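Local coordinates for polyphosphate kinase (Porphyromonas gingivalis, PDB 2O8R), which is a polyphosphate kinase of the PPK1 family, extending polyphosphate chains with the terminal phosphate of ATP, probably in a reversible reaction, at the interface of chains A and B. Sequence-based numbering; all coordinates share one arbitrary frame. Chains: chain A/B, Polyphosphate kinase.

Contacts 1 and 2 belong to one interface between two copies of the same protein, with centres about 45 Å apart. They share no residues. In contact 1, loop residues A:Phe156 and A:Asp239 to A:Leu242 meet the end of helix 125-139 and the 3-10 turn 140-142 of chain B, all in the middle domain. Contact 2 sets helices 355-365 and 385-395 of chain A against the end of helix 385-395 of chain B, in C-terminal domain 1. Their centres lie about 32 Å and 22 Å from A:His439, the predicted phosphohistidine. Two widely spaced patches could restrain rotation between subunits, if this pair is the biological dimer.

Contact 1: the interface of chains A and B. Residues chain A 156, 239-242; chain B 136-137, 140-141, 219.
The backbone of A:Asp239 to A:Leu242 runs extended, with every residue in the beta region, and it crosses the point where helix 125-139 of chain B ends and passes into the 3-10 turn 140-142. A weak hydrogen bond links the two main chains: the amide N of A:Leu241 gives to the carbonyl O of B:His136 over 3.3 Å, with 150° at the hydrogen. The apolar side chains supply most of the remaining contact.

A:Leu241 has the largest hidden surface of the patch. Its chi1 (176°, CG anti to the backbone N) carries CG toward chain B, and chi2 turns the CD2 methyl onto the rings there. That methyl rests over one face of the B:Phe140 ring, 3.7 Å from the ring centroid and displaced toward the rim. It also meets CD2 of the B:His136 imidazole at 3.5 Å, so one methyl packs against both rings. A:Leu241 CB lies in the imidazole plane, at the edge of that ring. The same imidazole carbon, B:His136 CD2, comes within 3.4 Å of the backbone O of A:Leu242.

B:Phe140 likewise has CG anti to its backbone N (chi1 -175°). While its face takes the leucine methyl, its CE2 corner points at A:Phe156, reaching CB at 3.5 Å and the ring atom CD1 at 3.7 Å. The two phenyl groups therefore meet corner to side chain rather than stacking.

A:Phe156 in turn offers a ring face to B:Pro141, whose CB sits off-centre above it, 3.9 Å from the centroid. The order across the seam is thus imidazole, leucine methyl, phenyl, phenyl, proline, alternating between the chains.

B:Glu137 contributes through its aliphatic CG, which approaches CB of A:Leu240 at 4.1 Å. The patch probably serves as a small apolar joint between middle domains, helping to hold the two subunits together in the crystallised pair.

Contact 2: the interface of chains A and B. Residues chain A 355, 358-359, 362, 385; chain B 392, 395-396.
As modelled, the side-chain amide nitrogen NE2 of B:Gln395 is the best-held polar atom, gripped by one hydrogen bond across the interface: it gives to the hydroxyl OG of A:Ser385 over 2.8 Å, a donor role that holds only for this amide orientation. The acceptor lies close to the amide plane, 13° out of it, but the bond is bent, with 123° at the hydrogen. A:Ser385 begins helix 385-395 in chain A and B:Gln395 ends the same helix in chain B, so opposite ends of equivalent helices meet here.

The glutamine reaches the serine with its CG anti to the carbonyl carbon and its chain extended beyond, and the last torsion (chi3 82°) turns the amide toward the hydroxyl. Along the way it passes obliquely beside A:Asp355 and crosses A:Val358 at about a right angle. CG1 of A:Val358 lies 3.8 Å from the amide carbon CD of B:Gln395.

The amide oxygen OE1 of B:Gln395 stands 3.0 Å from the carboxylate OD1 of A:Asp355. Two acceptors would clash there. Exchanging the amide N and O, which 2.70 Å data hardly distinguish, would instead let NH2 face the carboxylate and the serine hydroxyl give to the amide oxygen; a protonated carboxyl group is another possibility.

On the far side of the glutamine, the bent A:Arg359 chain passes NE at 3.4 Å from the backbone O of B:Gln395, without its N-H directed at that carbonyl.

Selenomethionine A:Met362, bent at chi3, turns toward B:Ala392 and B:Ser396, its SE 4.0 Å from CB of B:Ala392. The terminal methyl CE of A:Met362 stops 3.4 Å from the hydroxyl OG of B:Ser396.

Contact 1: the interface of chains A and B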
loop_
_atom_site.group_PDB
_atom_site.type_symbol
_atom_site.label_atom_id
_atom_site.label_comp_id
_atom_site.label_asym_id
_atom_site.label_seq_id
_atom_site.Cartn_x
_atom_site.Cartn_y
_atom_site.Cartn_z
ATOM N N PHE A 156 -22.038 -8.741 -13.450
ATOM C CA PHE A 156 -21.553 -9.142 -12.137
ATOM C C PHE A 156 -21.767 -7.999 -11.153
ATOM O O PHE A 156 -21.742 -6.831 -11.533
ATOM C CB PHE A 156 -20.061 -9.458 -12.226
ATOM C CG PHE A 156 -19.522 -10.195 -11.044
ATOM C CD1 PHE A 156 -19.682 -11.573 -10.939
ATOM C CD2 PHE A 156 -18.845 -9.521 -10.035
ATOM C CE1 PHE A 156 -19.189 -12.264 -9.845
ATOM C CE2 PHE A 156 -18.336 -10.209 -8.939
ATOM C CZ PHE A 156 -18.506 -11.585 -8.846
ATOM N N ASP A 239 -15.022 -13.455 -5.026
ATOM C CA ASP A 239 -15.491 -12.787 -6.245
ATOM C C ASP A 239 -15.127 -13.564 -7.501
ATOM O O ASP A 239 -14.032 -13.391 -8.046
ATOM C CB ASP A 239 -14.917 -11.372 -6.355
ATOM C CG ASP A 239 -15.796 -10.324 -5.697
ATOM O OD1 ASP A 239 -16.798 -10.704 -5.035
ATOM O OD2 ASP A 239 -15.473 -9.119 -5.851
ATOM N N LEU A 240 -16.055 -14.399 -7.966
ATOM C CA LEU A 240 -15.838 -15.234 -9.150
ATOM C C LEU A 240 -17.162 -15.529 -9.858
ATOM O O LEU A 240 -18.224 -15.409 -9.253
ATOM C CB LEU A 240 -15.140 -16.539 -8.744
ATOM C CG LEU A 240 -15.917 -17.551 -7.888
ATOM C CD1 LEU A 240 -16.301 -18.764 -8.723
ATOM C CD2 LEU A 240 -15.112 -17.992 -6.676
ATOM N N LEU A 241 -17.096 -15.909 -11.131
ATOM C CA LEU A 241 -18.273 -16.434 -11.841
ATOM C C LEU A 241 -18.143 -17.946 -12.029
ATOM O O LEU A 241 -17.046 -18.455 -12.275
ATOM C CB LEU A 241 -18.478 -15.738 -13.204
ATOM C CG LEU A 241 -19.623 -16.235 -14.112
ATOM C CD1 LEU A 241 -20.999 -16.101 -13.437
ATOM C CD2 LEU A 241 -19.632 -15.559 -15.478
ATOM N N LEU A 242 -19.260 -18.662 -11.908
ATOM C CA LEU A 242 -19.279 -20.103 -12.171
ATOM C C LEU A 242 -19.239 -20.448 -13.669
ATOM O O LEU A 242 -19.726 -19.688 -14.514
ATOM C CB LEU A 242 -20.479 -20.764 -11.480
ATOM C CG LEU A 242 -20.294 -21.436 -10.107
ATOM C CD1 LEU A 242 -18.871 -21.322 -9.539
ATOM C CD2 LEU A 242 -21.340 -20.906 -9.118
ATOM N N HIS B 136 -13.437 -16.096 -16.236
ATOM C CA HIS B 136 -14.530 -16.135 -15.235
ATOM C C HIS B 136 -14.132 -15.584 -13.894
ATOM O O HIS B 136 -14.846 -14.775 -13.332
ATOM C CB HIS B 136 -15.046 -17.554 -14.984
ATOM C CG HIS B 136 -15.932 -18.086 -16.064
ATOM N ND1 HIS B 136 -15.441 -18.720 -17.184
ATOM C CD2 HIS B 136 -17.279 -18.106 -16.182
ATOM C CE1 HIS B 136 -16.447 -19.097 -17.951
ATOM N NE2 HIS B 136 -17.572 -18.733 -17.367
ATOM N N GLU B 137 -12.997 -16.048 -13.377
ATOM C CA GLU B 137 -12.581 -15.720 -12.016
ATOM C C GLU B 137 -11.908 -14.356 -11.855
ATOM O O GLU B 137 -12.038 -13.735 -10.809
ATOM C CB GLU B 137 -11.642 -16.795 -11.485
ATOM C CG GLU B 137 -12.284 -18.135 -11.219
ATOM C CD GLU B 137 -11.333 -19.093 -10.516
ATOM O OE1 GLU B 137 -10.127 -18.770 -10.401
ATOM O OE2 GLU B 137 -11.788 -20.173 -10.079
ATOM N N PHE B 140 -13.966 -11.357 -15.623
ATOM C CA PHE B 140 -15.397 -11.080 -15.582
ATOM C C PHE B 140 -15.801 -10.136 -14.443
ATOM O O PHE B 140 -16.364 -9.077 -14.709
ATOM C CB PHE B 140 -16.231 -12.369 -15.598
ATOM C CG PHE B 140 -17.714 -12.131 -15.685
ATOM C CD1 PHE B 140 -18.311 -11.823 -16.901
ATOM C CD2 PHE B 140 -18.515 -12.214 -14.549
ATOM C CE1 PHE B 140 -19.682 -11.602 -16.990
ATOM C CE2 PHE B 140 -19.891 -11.998 -14.632
ATOM C CZ PHE B 140 -20.475 -11.688 -15.853
ATOM N N PRO B 141 -15.482 -10.483 -13.180
ATOM C CA PRO B 141 -15.870 -9.574 -12.088
ATOM C C PRO B 141 -15.351 -8.132 -12.217
ATOM O O PRO B 141 -15.809 -7.261 -11.498
ATOM C CB PRO B 141 -15.267 -10.236 -10.845
ATOM C CG PRO B 141 -15.113 -11.669 -11.215
ATOM C CD PRO B 141 -14.781 -11.676 -12.670
ATOM N N VAL B 219 -20.250 -15.355 -22.936
ATOM C CA VAL B 219 -20.657 -15.473 -21.539
ATOM C C VAL B 219 -21.233 -14.149 -21.040
ATOM O O VAL B 219 -22.108 -14.130 -20.173
ATOM C CB VAL B 219 -19.570 -16.079 -20.577
ATOM C CG1 VAL B 219 -18.528 -16.882 -21.333
ATOM C CG2 VAL B 219 -18.930 -15.037 -19.720
#

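Contact 2: the interface of chains A and B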
loop_
_atom_site.group_PDB
_atom_site.type_symbol
_atom_site.label_atom_id
_atom_site.label_comp_id
_atom_site.label_asym_id
_atom_site.label_seq_id
_atom_site.Cartn_x
_atom_site.Cartn_y
_atom_site.Cartn_z
ATOM N N ASP A 355 8.595 0.002 20.741
ATOM C CA ASP A 355 9.956 0.199 20.247
ATOM C C ASP A 355 11.035 -0.751 20.761
ATOM O O ASP A 355 12.085 -0.888 20.143
ATOM C CB ASP A 355 10.375 1.637 20.493
ATOM C CG ASP A 355 9.520 2.613 19.741
ATOM O OD1 ASP A 355 8.825 2.183 18.796
ATOM O OD2 ASP A 355 9.545 3.806 20.085
ATOM N N VAL A 358 12.261 -3.811 18.256
ATOM C CA VAL A 358 13.117 -3.436 17.127
ATOM C C VAL A 358 14.466 -2.818 17.561
ATOM O O VAL A 358 15.503 -3.138 16.992
ATOM C CB VAL A 358 12.370 -2.539 16.121
ATOM C CG1 VAL A 358 11.900 -1.263 16.789
ATOM C CG2 VAL A 358 13.244 -2.227 14.913
ATOM N N ARG A 359 14.436 -1.954 18.575
ATOM C CA ARG A 359 15.633 -1.442 19.251
ATOM C C ARG A 359 16.588 -2.568 19.666
ATOM O O ARG A 359 17.800 -2.507 19.420
ATOM C CB ARG A 359 15.213 -0.714 20.515
ATOM C CG ARG A 359 15.757 0.658 20.639
ATOM C CD ARG A 359 14.614 1.626 20.672
ATOM N NE ARG A 359 14.248 2.129 22.005
ATOM C CZ ARG A 359 15.050 2.248 23.063
ATOM N NH1 ARG A 359 14.563 2.741 24.188
ATOM N NH2 ARG A 359 16.328 1.906 23.017
HETATM N N MSE A 362 17.987 -4.164 16.717
HETATM C CA MSE A 362 19.038 -3.313 16.161
HETATM C C MSE A 362 20.334 -3.395 16.954
HETATM O O MSE A 362 21.414 -3.401 16.367
HETATM C CB MSE A 362 18.579 -1.867 16.066
HETATM C CG MSE A 362 17.597 -1.608 14.951
HETATM SE SE MSE A 362 17.058 0.265 14.918
HETATM C CE MSE A 362 15.664 0.302 16.256
ATOM N N SER A 385 10.277 -1.938 10.092
ATOM C CA SER A 385 11.433 -1.752 10.974
ATOM C C SER A 385 12.091 -3.047 11.398
ATOM O O SER A 385 13.310 -3.206 11.324
ATOM C CB SER A 385 10.960 -1.051 12.232
ATOM O OG SER A 385 10.391 0.195 11.900
ATOM N N ALA B 392 12.737 2.945 11.820
ATOM C CA ALA B 392 13.771 2.373 12.675
ATOM C C ALA B 392 14.616 3.457 13.325
ATOM O O ALA B 392 14.980 3.343 14.495
ATOM C CB ALA B 392 14.650 1.418 11.900
ATOM N N GLN B 395 12.475 5.186 16.011
ATOM C CA GLN B 395 12.291 4.293 17.158
ATOM C C GLN B 395 13.553 4.127 17.975
ATOM O O GLN B 395 13.464 3.897 19.165
ATOM C CB GLN B 395 11.744 2.932 16.726
ATOM C CG GLN B 395 10.350 3.038 16.124
ATOM C CD GLN B 395 9.879 1.747 15.519
ATOM O OE1 GLN B 395 9.390 0.863 16.217
ATOM N NE2 GLN B 395 10.004 1.636 14.210
ATOM N N SER B 396 14.719 4.245 17.342
ATOM C CA SER B 396 16.003 4.368 18.054
ATOM C C SER B 396 16.131 5.694 18.794
ATOM O O SER B 396 17.174 5.968 19.385
ATOM C CB SER B 396 17.186 4.254 17.095
ATOM O OG SER B 396 17.674 2.930 17.053
#